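Enoyl-acyl carrier protein reductase (Uncultured bacterium, PDB 6KIA) probably catalyses the NADH-dependent reduction of enoyl-acyl carrier protein, the last reductive step of the fatty acid elongation cycle. Local coordinates at residues 288-293 / 300-305; 239-244 / 258-263; 252-257 / 362-367; 29-34 / 295-300. All coordinates share one frame; numbering follows the deposited sequence.

Contact 1. Residues 288-293 / 300-305. With NAI (1,4-dihydronicotinamide adenine dinucleotide), chain D.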
# COMPACT_ATOMS: atom_id res chain seq x y z
N CYS A 288 -2.80 4.28 5.68
CA CYS A 288 -2.36 3.31 6.69
C CYS A 288 -0.91 3.46 7.09
O CYS A 288 -0.14 4.08 6.36
CB CYS A 288 -2.60 1.88 6.17
SG CYS A 288 -4.38 1.45 6.01
N PRO A 289 -0.51 2.88 8.23
CA PRO A 289 0.90 3.04 8.67
C PRO A 289 1.96 2.37 7.81
O PRO A 289 1.70 1.45 7.05
CB PRO A 289 0.91 2.37 10.04
CG PRO A 289 -0.47 2.45 10.52
CD PRO A 289 -1.31 2.22 9.28
N GLU A 290 3.20 2.85 7.99
CA GLU A 290 4.38 2.20 7.46
C GLU A 290 4.52 0.79 8.03
O GLU A 290 4.51 0.62 9.28
CB GLU A 290 5.64 3.01 7.82
CG GLU A 290 5.61 4.49 7.44
CD GLU A 290 4.93 5.39 8.47
OE1 GLU A 290 4.36 4.91 9.48
OE2 GLU A 290 4.97 6.62 8.28
N ILE A 291 4.64 -0.20 7.16
CA ILE A 291 4.94 -1.56 7.59
C ILE A 291 5.91 -2.20 6.61
O ILE A 291 6.28 -1.58 5.61
CB ILE A 291 3.67 -2.43 7.73
CG1 ILE A 291 2.88 -2.48 6.42
CG2 ILE A 291 2.75 -1.92 8.85
CD1 ILE A 291 1.81 -3.53 6.49
N ARG A 292 6.36 -3.42 6.90
CA ARG A 292 7.20 -4.12 5.94
C ARG A 292 6.40 -5.20 5.20
O ARG A 292 5.88 -6.15 5.80
CB ARG A 292 8.42 -4.72 6.63
CG ARG A 292 9.35 -3.61 7.11
CD ARG A 292 10.68 -4.14 7.61
NE ARG A 292 11.64 -4.37 6.53
CZ ARG A 292 12.00 -5.58 6.10
NH1 ARG A 292 11.48 -6.67 6.65
NH2 ARG A 292 12.88 -5.68 5.11
N THR A 293 6.26 -4.98 3.90
CA THR A 293 5.60 -5.89 2.97
C THR A 293 6.49 -6.09 1.76
O THR A 293 7.57 -5.51 1.67
CB THR A 293 4.26 -5.34 2.46
OG1 THR A 293 4.55 -4.20 1.64
CG2 THR A 293 3.32 -4.95 3.59
N VAL A 300 14.48 1.13 2.83
CA VAL A 300 15.22 1.02 4.09
C VAL A 300 14.97 2.25 4.96
O VAL A 300 15.22 3.39 4.54
CB VAL A 300 16.73 0.83 3.85
CG1 VAL A 300 17.53 0.87 5.15
CG2 VAL A 300 16.98 -0.49 3.12
N GLY A 301 14.44 2.03 6.17
CA GLY A 301 14.15 3.12 7.07
C GLY A 301 12.67 3.35 7.23
O GLY A 301 12.26 3.96 8.19
N VAL A 302 11.86 2.85 6.29
CA VAL A 302 10.42 3.01 6.41
C VAL A 302 9.93 2.43 7.75
O VAL A 302 9.03 2.98 8.43
CB VAL A 302 9.67 2.36 5.20
CG1 VAL A 302 9.76 0.83 5.21
CG2 VAL A 302 8.19 2.85 5.14
N GLU A 303 10.58 1.34 8.16
CA GLU A 303 10.16 0.61 9.35
C GLU A 303 10.49 1.37 10.65
O GLU A 303 9.96 1.04 11.72
CB GLU A 303 10.83 -0.78 9.36
CG GLU A 303 12.28 -0.75 9.88
CD GLU A 303 13.31 -0.22 8.91
OE1 GLU A 303 13.00 0.04 7.73
OE2 GLU A 303 14.45 0.03 9.38
N LEU A 304 11.35 2.39 10.57
CA LEU A 304 11.66 3.18 11.75
C LEU A 304 10.41 3.80 12.30
O LEU A 304 10.29 4.00 13.54
CB LEU A 304 12.70 4.26 11.43
CG LEU A 304 14.06 3.73 11.01
CD1 LEU A 304 14.96 4.92 10.74
CD2 LEU A 304 14.68 2.84 12.09
N SER A 305 9.45 4.07 11.41
CA SER A 305 8.20 4.71 11.85
C SER A 305 7.32 3.79 12.68
O SER A 305 6.47 4.26 13.43
CB SER A 305 7.41 5.21 10.64
OG SER A 305 8.15 6.21 9.93
PA NAI D . 1.91 -6.10 -1.71
O1A NAI D . 1.43 -7.30 -0.97
O2A NAI D . 3.13 -6.28 -2.60
O5B NAI D . 0.67 -5.54 -2.54
C5B NAI D . 0.89 -4.87 -3.77
C4B NAI D . -0.50 -4.93 -4.46
O4B NAI D . -0.34 -4.09 -5.76
C3B NAI D . -0.84 -6.12 -4.81
O3B NAI D . -2.29 -6.37 -4.61
C2B NAI D . -0.47 -6.21 -6.42
O2B NAI D . -1.21 -7.32 -7.04
C1B NAI D . -0.78 -5.04 -6.87
N9A NAI D . 0.08 -4.64 -8.00
C8A NAI D . 1.38 -4.34 -8.13
N7A NAI D . 1.61 -4.05 -9.41
C5A NAI D . 0.44 -4.15 -10.08
C6A NAI D . 0.19 -3.94 -11.42
N6A NAI D . 1.02 -3.56 -12.53
N1A NAI D . -1.06 -4.11 -11.87
C2A NAI D . -2.06 -4.49 -11.02
N3A NAI D . -1.81 -4.69 -9.67
C4A NAI D . -0.53 -4.52 -9.21
O3 NAI D . 2.31 -4.87 -0.68
PN NAI D . 1.34 -3.91 0.19
O1N NAI D . 0.46 -4.72 1.08
O2N NAI D . 2.32 -3.02 0.94
O5D NAI D . 0.48 -3.06 -0.84
C5D NAI D . -0.94 -3.05 -0.79
C4D NAI D . -1.40 -1.57 -0.69
O4D NAI D . -1.06 -1.11 0.50
C3D NAI D . -0.64 -0.71 -1.70
O3D NAI D . -1.50 0.13 -2.40
C2D NAI D . 0.25 0.14 -0.76
O2D NAI D . 0.68 1.35 -1.47
C1D NAI D . -0.51 0.35 0.28
N1N NAI D . 0.24 0.75 1.48
C2N NAI D . 1.41 0.13 1.85
C3N NAI D . 2.12 0.59 2.96
C7N NAI D . 3.41 -0.11 3.43
O7N NAI D . 4.19 0.46 4.18
N7N NAI D . 3.67 -1.42 2.97
C4N NAI D . 1.67 1.65 3.73
C5N NAI D . 0.45 2.25 3.37
C6N NAI D . -0.25 1.80 2.25
O HOH W 1 12.58 -1.91 5.09
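Glu290 packs its side chain along one side of the short 3-10 turn 302-305. Its CB lies 3.4 Å from Val302 O and also touches Val302 CG2. Glu290 CG turns beside the backbone N (chi1 -54°) and sits 3.7 Å from Ser305 CB, with Val302 CG2 nearly as near. The chain then bends at chi2 (85°), which lays the carboxylate against Ser305. Glu290 CD and OE1 each come to 3.3 Å from Ser305 CB. No hydrogen bond joins Glu290 to Ser305. Glu290 OE2 instead bonds Tyr241 OH and Gln255 NE2, and Ser305 OG goes to Gln255 OE1. Glu290 OE1 has a weak bond to Thr244 OG1.

Further along, Arg292 CD rests 3.8 Å from Glu303 CB, the two chains side by side and pointing the same way. Their charged ends do not meet. A water accepts from Arg292 NE and gives a weak bond to Glu303 OE1. Glu303 OE1 also accepts from Gly301 N, and Glu303 OE2 bonds Ser380 OG.

The inner side of 288-293 faces NADH. Ile291 N gives an almost straight bond to the carboxamide O7N at 3.1 Å, and Thr293 OG1 reaches the phosphate O2N at 2.6 Å. Contact between the two segments is therefore van der Waals, while each acidic end is held by other partners. The buried carboxylate of Glu290 has several polar partners, which should limit its rotation.

Contact 2. Residues 239-244 / 258-263. With NAI (1,4-dihydronicotinamide adenine dinucleotide), chain D.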
# COMPACT_ATOMS: atom_id res chain seq x y z
N TYR A 239 -6.03 1.26 -0.12
CA TYR A 239 -4.96 1.45 0.85
C TYR A 239 -4.12 2.64 0.42
O TYR A 239 -3.51 2.61 -0.64
CB TYR A 239 -4.09 0.19 0.97
CG TYR A 239 -4.76 -0.97 1.67
CD1 TYR A 239 -4.68 -1.12 3.05
CD2 TYR A 239 -5.47 -1.92 0.93
CE1 TYR A 239 -5.30 -2.18 3.69
CE2 TYR A 239 -6.10 -2.98 1.57
CZ TYR A 239 -6.00 -3.10 2.93
OH TYR A 239 -6.62 -4.15 3.57
N GLY A 240 -4.11 3.68 1.23
CA GLY A 240 -3.32 4.84 0.89
C GLY A 240 -2.10 4.89 1.77
O GLY A 240 -2.06 4.24 2.81
N TYR A 241 -1.08 5.64 1.34
CA TYR A 241 -0.03 6.05 2.28
C TYR A 241 0.15 7.56 2.15
O TYR A 241 0.28 8.06 1.03
CB TYR A 241 1.31 5.35 2.02
CG TYR A 241 2.35 5.84 3.02
CD1 TYR A 241 2.24 5.51 4.37
CD2 TYR A 241 3.40 6.66 2.62
CE1 TYR A 241 3.15 5.97 5.30
CE2 TYR A 241 4.33 7.12 3.54
CZ TYR A 241 4.21 6.77 4.87
OH TYR A 241 5.12 7.23 5.82
N HIS A 242 0.09 8.26 3.28
CA HIS A 242 0.24 9.72 3.26
C HIS A 242 0.80 10.15 4.60
O HIS A 242 0.31 11.10 5.23
CB HIS A 242 -1.10 10.40 2.97
CG HIS A 242 -0.97 11.82 2.51
ND1 HIS A 242 -1.97 12.46 1.79
CD2 HIS A 242 0.03 12.72 2.65
CE1 HIS A 242 -1.57 13.69 1.50
NE2 HIS A 242 -0.37 13.88 2.01
N GLY A 243 1.78 9.38 5.08
CA GLY A 243 2.33 9.60 6.41
C GLY A 243 1.40 9.11 7.50
O GLY A 243 0.21 8.84 7.27
N THR A 244 1.92 9.02 8.72
CA THR A 244 1.19 8.40 9.82
C THR A 244 1.48 9.10 11.16
O THR A 244 2.62 9.51 11.41
CB THR A 244 1.59 6.91 9.92
OG1 THR A 244 1.30 6.26 8.68
CG2 THR A 244 0.87 6.21 11.08
N THR A 258 10.65 9.41 4.16
CA THR A 258 11.11 10.26 3.05
C THR A 258 12.26 9.53 2.35
O THR A 258 13.14 8.96 3.02
CB THR A 258 11.57 11.66 3.57
OG1 THR A 258 10.49 12.33 4.24
CG2 THR A 258 12.06 12.56 2.43
N SER A 259 12.29 9.48 1.01
CA SER A 259 11.33 10.19 0.16
C SER A 259 10.39 9.19 -0.51
O SER A 259 10.81 8.26 -1.21
CB SER A 259 12.11 11.03 -0.87
OG SER A 259 11.29 11.54 -1.90
N TYR A 260 9.09 9.38 -0.30
CA TYR A 260 8.10 8.42 -0.79
C TYR A 260 7.71 8.74 -2.23
O TYR A 260 6.89 9.61 -2.49
CB TYR A 260 6.89 8.43 0.12
CG TYR A 260 5.86 7.41 -0.21
CD1 TYR A 260 6.06 6.07 0.10
CD2 TYR A 260 4.67 7.78 -0.83
CE1 TYR A 260 5.09 5.11 -0.21
CE2 TYR A 260 3.71 6.83 -1.13
CZ TYR A 260 3.93 5.51 -0.83
OH TYR A 260 2.95 4.59 -1.15
N THR A 261 8.31 8.00 -3.17
CA THR A 261 8.23 8.33 -4.58
C THR A 261 6.83 8.16 -5.16
O THR A 261 6.51 8.76 -6.18
CB THR A 261 9.23 7.49 -5.37
OG1 THR A 261 8.91 6.10 -5.22
CG2 THR A 261 10.60 7.73 -4.81
N GLN A 262 6.00 7.36 -4.49
CA GLN A 262 4.62 7.11 -4.91
C GLN A 262 3.68 8.20 -4.38
O GLN A 262 2.45 8.10 -4.53
CB GLN A 262 4.17 5.74 -4.39
CG GLN A 262 4.73 4.55 -5.16
CD GLN A 262 3.96 4.15 -6.40
OE1 GLN A 262 2.95 4.77 -6.78
NE2 GLN A 262 4.46 3.11 -7.06
N GLY A 263 4.24 9.23 -3.76
CA GLY A 263 3.46 10.23 -3.05
C GLY A 263 2.47 11.00 -3.91
O GLY A 263 1.31 11.18 -3.54
PA NAI D . 1.91 -6.10 -1.71
O1A NAI D . 1.43 -7.30 -0.97
O2A NAI D . 3.13 -6.28 -2.60
O5B NAI D . 0.67 -5.54 -2.54
C5B NAI D . 0.89 -4.87 -3.77
C4B NAI D . -0.50 -4.93 -4.46
O4B NAI D . -0.34 -4.09 -5.76
C3B NAI D . -0.84 -6.12 -4.81
O3B NAI D . -2.29 -6.37 -4.61
C2B NAI D . -0.47 -6.21 -6.42
O2B NAI D . -1.21 -7.32 -7.04
C1B NAI D . -0.78 -5.04 -6.87
N9A NAI D . 0.08 -4.64 -8.00
C8A NAI D . 1.38 -4.34 -8.13
N7A NAI D . 1.61 -4.05 -9.41
C5A NAI D . 0.44 -4.15 -10.08
C6A NAI D . 0.19 -3.94 -11.42
N6A NAI D . 1.02 -3.56 -12.53
N1A NAI D . -1.06 -4.11 -11.87
C2A NAI D . -2.06 -4.49 -11.02
N3A NAI D . -1.81 -4.69 -9.67
C4A NAI D . -0.53 -4.52 -9.21
O3 NAI D . 2.31 -4.87 -0.68
PN NAI D . 1.34 -3.91 0.19
O1N NAI D . 0.46 -4.72 1.08
O2N NAI D . 2.32 -3.02 0.94
O5D NAI D . 0.48 -3.06 -0.84
C5D NAI D . -0.94 -3.05 -0.79
C4D NAI D . -1.40 -1.57 -0.69
O4D NAI D . -1.06 -1.11 0.50
C3D NAI D . -0.64 -0.71 -1.70
O3D NAI D . -1.50 0.13 -2.40
C2D NAI D . 0.25 0.14 -0.76
O2D NAI D . 0.68 1.35 -1.47
C1D NAI D . -0.51 0.35 0.28
N1N NAI D . 0.24 0.75 1.48
C2N NAI D . 1.41 0.13 1.85
C3N NAI D . 2.12 0.59 2.96
C7N NAI D . 3.41 -0.11 3.43
O7N NAI D . 4.19 0.46 4.18
N7N NAI D . 3.67 -1.42 2.97
C4N NAI D . 1.67 1.65 3.73
C5N NAI D . 0.45 2.25 3.37
C6N NAI D . -0.25 1.80 2.25
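Tyr241 and Tyr260 meet as a T-shaped (edge-to-face) aromatic pair. The edge of Tyr241 points at the face of Tyr260, with the centroids 4.8 Å apart and the planes at 60°. Tyr241 CD2 does the touching. It sits over the centre of the Tyr260 ring, so all six ring carbons lie at similar range, CE1 nearest at 3.6 Å. Both rings swing away from their own backbone N (chi1 179° and -175°), which sends each across the gap to the other. Next to the stack, Tyr260 OH reaches Tyr241 CB at 3.6 Å.

Backbone groups cover further faces. Gly243 N lies over the centre of one face of Tyr241. Gln262 N lies over the rim of the Tyr260 face that is turned away from Tyr241.

Contacts with NADH are of a third kind, close but not hydrogen-bonded. Gly240 O comes within 3.1 Å of nicotinamide C6N, and Tyr241 CB lies 3.5 Å from C5N. Tyr239 CB approaches the ribose oxygen O4D at 3.3 Å. These residues thus line the nicotinamide end of the cofactor site.

Segment 239-244 continues from the end of strand 234-240 of the main sheet and runs on into strand 244-248. Segment 258-263 follows strand 251-255, and its type I turn from Tyr260 to Gly263 leads into helix 263-278. Lys266 of that helix touches the Tyr260 side chain and bonds Tyr239 O.

Contact 3. Residues 252-257 / 362-367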
# COMPACT_ATOMS: atom_id res chain seq x y z
N TYR A 252 0.56 11.94 19.74
CA TYR A 252 0.52 11.40 18.38
C TYR A 252 0.76 12.52 17.37
O TYR A 252 -0.03 13.47 17.28
CB TYR A 252 -0.82 10.71 18.12
CG TYR A 252 -0.99 9.45 18.93
CD1 TYR A 252 -0.39 8.25 18.53
CD2 TYR A 252 -1.77 9.44 20.08
CE1 TYR A 252 -0.56 7.10 19.25
CE2 TYR A 252 -1.96 8.29 20.79
CZ TYR A 252 -1.34 7.12 20.40
OH TYR A 252 -1.52 5.98 21.14
N GLN A 253 1.87 12.42 16.64
CA GLN A 253 2.28 13.44 15.68
C GLN A 253 2.52 12.85 14.30
O GLN A 253 3.13 11.78 14.17
CB GLN A 253 3.56 14.16 16.14
CG GLN A 253 3.49 14.61 17.60
CD GLN A 253 4.52 15.68 17.93
OE1 GLN A 253 4.68 16.65 17.19
NE2 GLN A 253 5.24 15.50 19.03
N TRP A 254 2.02 13.55 13.28
CA TRP A 254 2.19 13.12 11.91
C TRP A 254 3.65 13.12 11.53
O TRP A 254 4.39 14.07 11.84
CB TRP A 254 1.41 14.01 10.95
CG TRP A 254 1.53 13.57 9.52
CD1 TRP A 254 0.74 12.66 8.89
CD2 TRP A 254 2.50 14.01 8.55
NE1 TRP A 254 1.14 12.51 7.59
CE2 TRP A 254 2.22 13.32 7.35
CE3 TRP A 254 3.57 14.92 8.58
CZ2 TRP A 254 2.97 13.50 6.19
CZ3 TRP A 254 4.30 15.11 7.41
CH2 TRP A 254 4.00 14.40 6.24
N GLN A 255 4.07 12.05 10.87
CA GLN A 255 5.40 12.00 10.30
C GLN A 255 5.31 11.11 9.07
O GLN A 255 4.22 10.65 8.71
CB GLN A 255 6.41 11.48 11.33
CG GLN A 255 6.02 10.17 12.01
CD GLN A 255 6.28 8.95 11.12
OE1 GLN A 255 7.43 8.58 10.87
NE2 GLN A 255 5.20 8.35 10.63
N THR A 256 6.43 10.88 8.42
CA THR A 256 6.46 10.11 7.16
C THR A 256 7.83 9.50 6.93
O THR A 256 8.82 10.00 7.45
CB THR A 256 6.10 11.00 5.95
OG1 THR A 256 6.00 10.20 4.77
CG2 THR A 256 7.19 12.08 5.73
N TYR A 257 7.87 8.46 6.10
CA TYR A 257 9.10 8.04 5.44
C TYR A 257 9.39 9.02 4.31
O TYR A 257 8.48 9.40 3.57
CB TYR A 257 8.95 6.62 4.88
CG TYR A 257 10.05 6.25 3.89
CD1 TYR A 257 11.27 5.76 4.33
CD2 TYR A 257 9.85 6.41 2.52
CE1 TYR A 257 12.29 5.43 3.44
CE2 TYR A 257 10.85 6.10 1.62
CZ TYR A 257 12.07 5.60 2.08
OH TYR A 257 13.05 5.29 1.16
N GLU A 362 2.67 19.85 4.03
CA GLU A 362 2.27 20.49 2.79
C GLU A 362 3.32 20.20 1.72
O GLU A 362 3.00 20.11 0.54
CB GLU A 362 2.14 22.01 2.98
CG GLU A 362 1.97 22.53 4.43
CD GLU A 362 0.96 21.78 5.28
OE1 GLU A 362 -0.18 21.57 4.82
OE2 GLU A 362 1.31 21.41 6.43
N ALA A 363 4.55 19.98 2.15
CA ALA A 363 5.66 19.74 1.23
C ALA A 363 5.78 18.29 0.77
O ALA A 363 6.61 17.97 -0.06
CB ALA A 363 6.97 20.20 1.87
N TRP A 364 4.94 17.41 1.32
CA TRP A 364 5.01 15.97 1.08
C TRP A 364 4.70 15.56 -0.36
O TRP A 364 3.76 16.08 -0.95
CB TRP A 364 4.04 15.27 2.03
CG TRP A 364 4.12 13.77 2.10
CD1 TRP A 364 4.90 13.04 2.96
CD2 TRP A 364 3.37 12.81 1.33
NE1 TRP A 364 4.69 11.70 2.76
CE2 TRP A 364 3.76 11.53 1.77
CE3 TRP A 364 2.41 12.91 0.31
CZ2 TRP A 364 3.22 10.36 1.24
CZ3 TRP A 364 1.87 11.75 -0.24
CH2 TRP A 364 2.28 10.48 0.23
N PRO A 365 5.49 14.63 -0.93
CA PRO A 365 6.72 14.02 -0.38
C PRO A 365 7.94 14.89 -0.63
O PRO A 365 8.12 15.39 -1.75
CB PRO A 365 6.84 12.70 -1.16
CG PRO A 365 6.14 12.96 -2.47
CD PRO A 365 5.10 14.04 -2.22
N MET A 366 8.76 15.07 0.39
CA MET A 366 9.95 15.89 0.23
C MET A 366 11.10 15.13 -0.44
O MET A 366 11.16 13.90 -0.39
CB MET A 366 10.39 16.42 1.59
CG MET A 366 9.33 17.33 2.24
SD MET A 366 9.71 17.82 3.93
CE MET A 366 11.15 18.86 3.65
N PRO A 367 12.03 15.85 -1.09
CA PRO A 367 13.25 15.21 -1.56
C PRO A 367 14.12 14.71 -0.39
O PRO A 367 14.09 15.32 0.68
CB PRO A 367 13.98 16.33 -2.33
CG PRO A 367 12.92 17.35 -2.62
CD PRO A 367 11.93 17.27 -1.50
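Trp254 and Trp364 each carry CG on the side opposite the backbone N (chi1 -179° and -170°), which extends the two indoles toward each other. Thr256 places OG1 in the same way, level with the nitrogen edge of Trp364. Trp364 NE1 donates to Thr256 OG1 at 2.8 Å. The oxygen lies close to the indole plane, but the bond is somewhat bent. Thr256 OG1 passes its own proton to Tyr257 O at 2.9 Å, from above the carbonyl plane. The hydroxyl thus both accepts and donates, and it also bonds Tyr241 OH. Thr256 CG2 packs on Trp364 CD1 at 3.7 Å.

The indoles form an offset edge-to-face pair, the edge of the Trp254 six-membered ring toward the face of the Trp364 five-membered ring, with planes at 74°. Trp254 CH2 comes to within 3.7 Å of Trp364 CD1. Pro365 CB lies over one face of Trp364, after a cis peptide bond. A stack with His242 adds a further aromatic partner to Trp364.

Strand 251-255 pairs antiparallel with strand 244-248 in a two-stranded hairpin. Trp254 NE1 bonds His242 O, just before that partner strand. Segment 362-367 follows helix 353-356, so the contact joins the end of the hairpin to the loop that leads into helix 370-385.

Contact 4. Residues 29-34 / 295-300. With NAI (1,4-dihydronicotinamide adenine dinucleotide), chain D.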
# COMPACT_ATOMS: atom_id res chain seq x y z
N PHE A 29 -0.74 -11.31 -1.38
CA PHE A 29 0.58 -11.90 -1.11
C PHE A 29 0.77 -12.03 0.38
O PHE A 29 0.16 -11.29 1.13
CB PHE A 29 1.72 -11.05 -1.67
CG PHE A 29 1.70 -10.94 -3.16
CD1 PHE A 29 2.17 -11.98 -3.94
CD2 PHE A 29 1.22 -9.81 -3.79
CE1 PHE A 29 2.15 -11.89 -5.32
CE2 PHE A 29 1.21 -9.71 -5.18
CZ PHE A 29 1.67 -10.76 -5.94
N GLY A 30 1.64 -12.94 0.80
CA GLY A 30 2.02 -13.00 2.20
C GLY A 30 2.57 -11.65 2.63
O GLY A 30 3.28 -11.00 1.85
N ARG A 31 2.20 -11.24 3.84
CA ARG A 31 2.57 -9.96 4.49
C ARG A 31 1.79 -8.77 3.91
O ARG A 31 1.89 -7.65 4.43
CB ARG A 31 4.08 -9.72 4.37
CG ARG A 31 4.91 -10.90 4.86
CD ARG A 31 6.34 -10.82 4.36
NE ARG A 31 7.10 -9.72 4.91
CZ ARG A 31 7.88 -8.91 4.19
NH1 ARG A 31 8.55 -7.95 4.80
NH2 ARG A 31 7.98 -9.05 2.88
N GLY A 32 1.01 -9.00 2.87
CA GLY A 32 0.27 -7.90 2.26
C GLY A 32 -0.80 -7.30 3.18
O GLY A 32 -1.46 -8.04 3.92
N TYR A 33 -0.99 -5.98 3.11
CA TYR A 33 -2.02 -5.33 3.92
C TYR A 33 -3.38 -5.99 3.79
O TYR A 33 -4.10 -6.12 4.78
CB TYR A 33 -2.22 -3.83 3.55
CG TYR A 33 -1.66 -2.87 4.57
CD1 TYR A 33 -2.24 -2.79 5.82
CD2 TYR A 33 -0.67 -1.96 4.24
CE1 TYR A 33 -1.78 -1.93 6.78
CE2 TYR A 33 -0.20 -1.06 5.20
CZ TYR A 33 -0.76 -1.07 6.47
OH TYR A 33 -0.36 -0.21 7.47
N ALA A 34 -3.73 -6.38 2.56
CA ALA A 34 -5.06 -6.89 2.28
C ALA A 34 -5.42 -8.12 3.12
O ALA A 34 -6.62 -8.40 3.31
CB ALA A 34 -5.19 -7.25 0.78
N SER A 295 6.01 -4.71 -1.03
CA SER A 295 6.14 -3.45 -1.76
C SER A 295 6.97 -2.40 -1.00
O SER A 295 7.47 -1.45 -1.59
CB SER A 295 4.75 -2.85 -2.05
OG SER A 295 4.24 -2.12 -0.93
N SER A 296 7.16 -2.58 0.30
CA SER A 296 7.91 -1.56 1.04
C SER A 296 9.26 -2.02 1.55
O SER A 296 9.99 -1.23 2.15
CB SER A 296 7.05 -1.02 2.19
OG SER A 296 6.78 -2.04 3.13
N ASP A 297 9.61 -3.29 1.32
CA ASP A 297 10.87 -3.85 1.82
C ASP A 297 12.11 -3.08 1.38
O ASP A 297 13.11 -3.05 2.10
CB ASP A 297 11.05 -5.31 1.41
CG ASP A 297 10.44 -6.28 2.41
OD1 ASP A 297 10.04 -5.86 3.52
OD2 ASP A 297 10.37 -7.49 2.08
N ILE A 298 12.07 -2.52 0.18
CA ILE A 298 13.22 -1.82 -0.37
C ILE A 298 13.45 -0.46 0.28
O ILE A 298 14.57 0.05 0.27
CB ILE A 298 13.08 -1.62 -1.88
CG1 ILE A 298 11.83 -0.81 -2.21
CG2 ILE A 298 13.05 -2.96 -2.60
CD1 ILE A 298 11.72 -0.40 -3.65
N PHE A 299 12.39 0.12 0.83
CA PHE A 299 12.48 1.44 1.46
C PHE A 299 13.16 1.30 2.81
O PHE A 299 12.51 1.34 3.82
CB PHE A 299 11.09 2.07 1.63
CG PHE A 299 10.30 2.19 0.36
CD1 PHE A 299 10.92 2.47 -0.84
CD2 PHE A 299 8.92 2.04 0.38
CE1 PHE A 299 10.18 2.58 -2.01
CE2 PHE A 299 8.17 2.15 -0.78
CZ PHE A 299 8.80 2.42 -1.97
N VAL A 300 14.48 1.13 2.83
CA VAL A 300 15.22 1.02 4.09
C VAL A 300 14.97 2.25 4.96
O VAL A 300 15.22 3.39 4.54
CB VAL A 300 16.73 0.83 3.85
CG1 VAL A 300 17.53 0.87 5.15
CG2 VAL A 300 16.98 -0.49 3.12
PA NAI D . 1.91 -6.10 -1.71
O1A NAI D . 1.43 -7.30 -0.97
O2A NAI D . 3.13 -6.28 -2.60
O5B NAI D . 0.67 -5.54 -2.54
C5B NAI D . 0.89 -4.87 -3.77
C4B NAI D . -0.50 -4.93 -4.46
O4B NAI D . -0.34 -4.09 -5.76
C3B NAI D . -0.84 -6.12 -4.81
O3B NAI D . -2.29 -6.37 -4.61
C2B NAI D . -0.47 -6.21 -6.42
O2B NAI D . -1.21 -7.32 -7.04
C1B NAI D . -0.78 -5.04 -6.87
N9A NAI D . 0.08 -4.64 -8.00
C8A NAI D . 1.38 -4.34 -8.13
N7A NAI D . 1.61 -4.05 -9.41
C5A NAI D . 0.44 -4.15 -10.08
C6A NAI D . 0.19 -3.94 -11.42
N6A NAI D . 1.02 -3.56 -12.53
N1A NAI D . -1.06 -4.11 -11.87
C2A NAI D . -2.06 -4.49 -11.02
N3A NAI D . -1.81 -4.69 -9.67
C4A NAI D . -0.53 -4.52 -9.21
O3 NAI D . 2.31 -4.87 -0.68
PN NAI D . 1.34 -3.91 0.19
O1N NAI D . 0.46 -4.72 1.08
O2N NAI D . 2.32 -3.02 0.94
O5D NAI D . 0.48 -3.06 -0.84
C5D NAI D . -0.94 -3.05 -0.79
C4D NAI D . -1.40 -1.57 -0.69
O4D NAI D . -1.06 -1.11 0.50
C3D NAI D . -0.64 -0.71 -1.70
O3D NAI D . -1.50 0.13 -2.40
C2D NAI D . 0.25 0.14 -0.76
O2D NAI D . 0.68 1.35 -1.47
C1D NAI D . -0.51 0.35 0.28
N1N NAI D . 0.24 0.75 1.48
C2N NAI D . 1.41 0.13 1.85
C3N NAI D . 2.12 0.59 2.96
C7N NAI D . 3.41 -0.11 3.43
O7N NAI D . 4.19 0.46 4.18
N7N NAI D . 3.67 -1.42 2.97
C4N NAI D . 1.67 1.65 3.73
C5N NAI D . 0.45 2.25 3.37
C6N NAI D . -0.25 1.80 2.25
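Asp297 lies at the edge of the Arg31 guanidinium, gripped end-on by NH1 and NH2 in a salt bridge, with the guanidinium and carboxylate planes 32° apart. Arg31 NH1 gives to the syn lone pair of Asp297 OD1, 2.9 Å away and nearly in the guanidinium plane. Arg31 NH2 reaches Asp297 OD2 at 3.0 Å, tilted out of the carboxylate plane by 33°. Two bonds of this kind limit rotation of both groups. The bridge joins the type II turn from Phe29 to Gly32, which follows strand 21-25 of the Rossmann-like sheet, to the type I turn from Ser296 to Phe299. The Arg31 chain bends at chi3 (67°) on its way there.

Two aromatic rings turn their edges to NADH. Tyr33 brings CE2 to 3.6 Å from nicotinamide C3N, which lies at the ring's edge and in its plane. Its hydroxyl bonds Pro289 O, which helps set the ring. Phe29 has phosphate oxygen O1A at its edge.

The pyrophosphate is held from both segments. Tyr33 N donates to O1N at 2.8 Å, close to the start of helix 34-43, where the helix end may help to balance the charge. Ser295 OG bonds O2N at 2.8 Å from the other segment.

Around the salt bridge, Arg31 NH2 also has a weak bond to Asn294 OD1. Ser296 OG bonds Ile291 O and Thr293 N. A weak hydrogen bond also runs from carboxamide N7N to Ser296 OG at 3.2 Å.

Contacts 1, 2 and 3 are buried. The salt-bridged residues of contact 4 are partly exposed, although its centre is the nearest of the four to the centre of the chain. Contact 1 is mostly van der Waals, and contacts 2 and 3 are aromatic; contact 3 adds a hydrogen bond. Contacts 1, 2 and 4 all touch NADH, whereas the Trp364 side chain of contact 3 is about 9 Å from it. Contacts 1 and 4 use one loop, between strand 283-287 and helix 309-315, and share Val300. Contacts 2 and 3 both draw on the hairpin 244-248/251-255 and its flanks. Tyr257 of contact 3 packs on Val302 of contact 1, just past the hairpin.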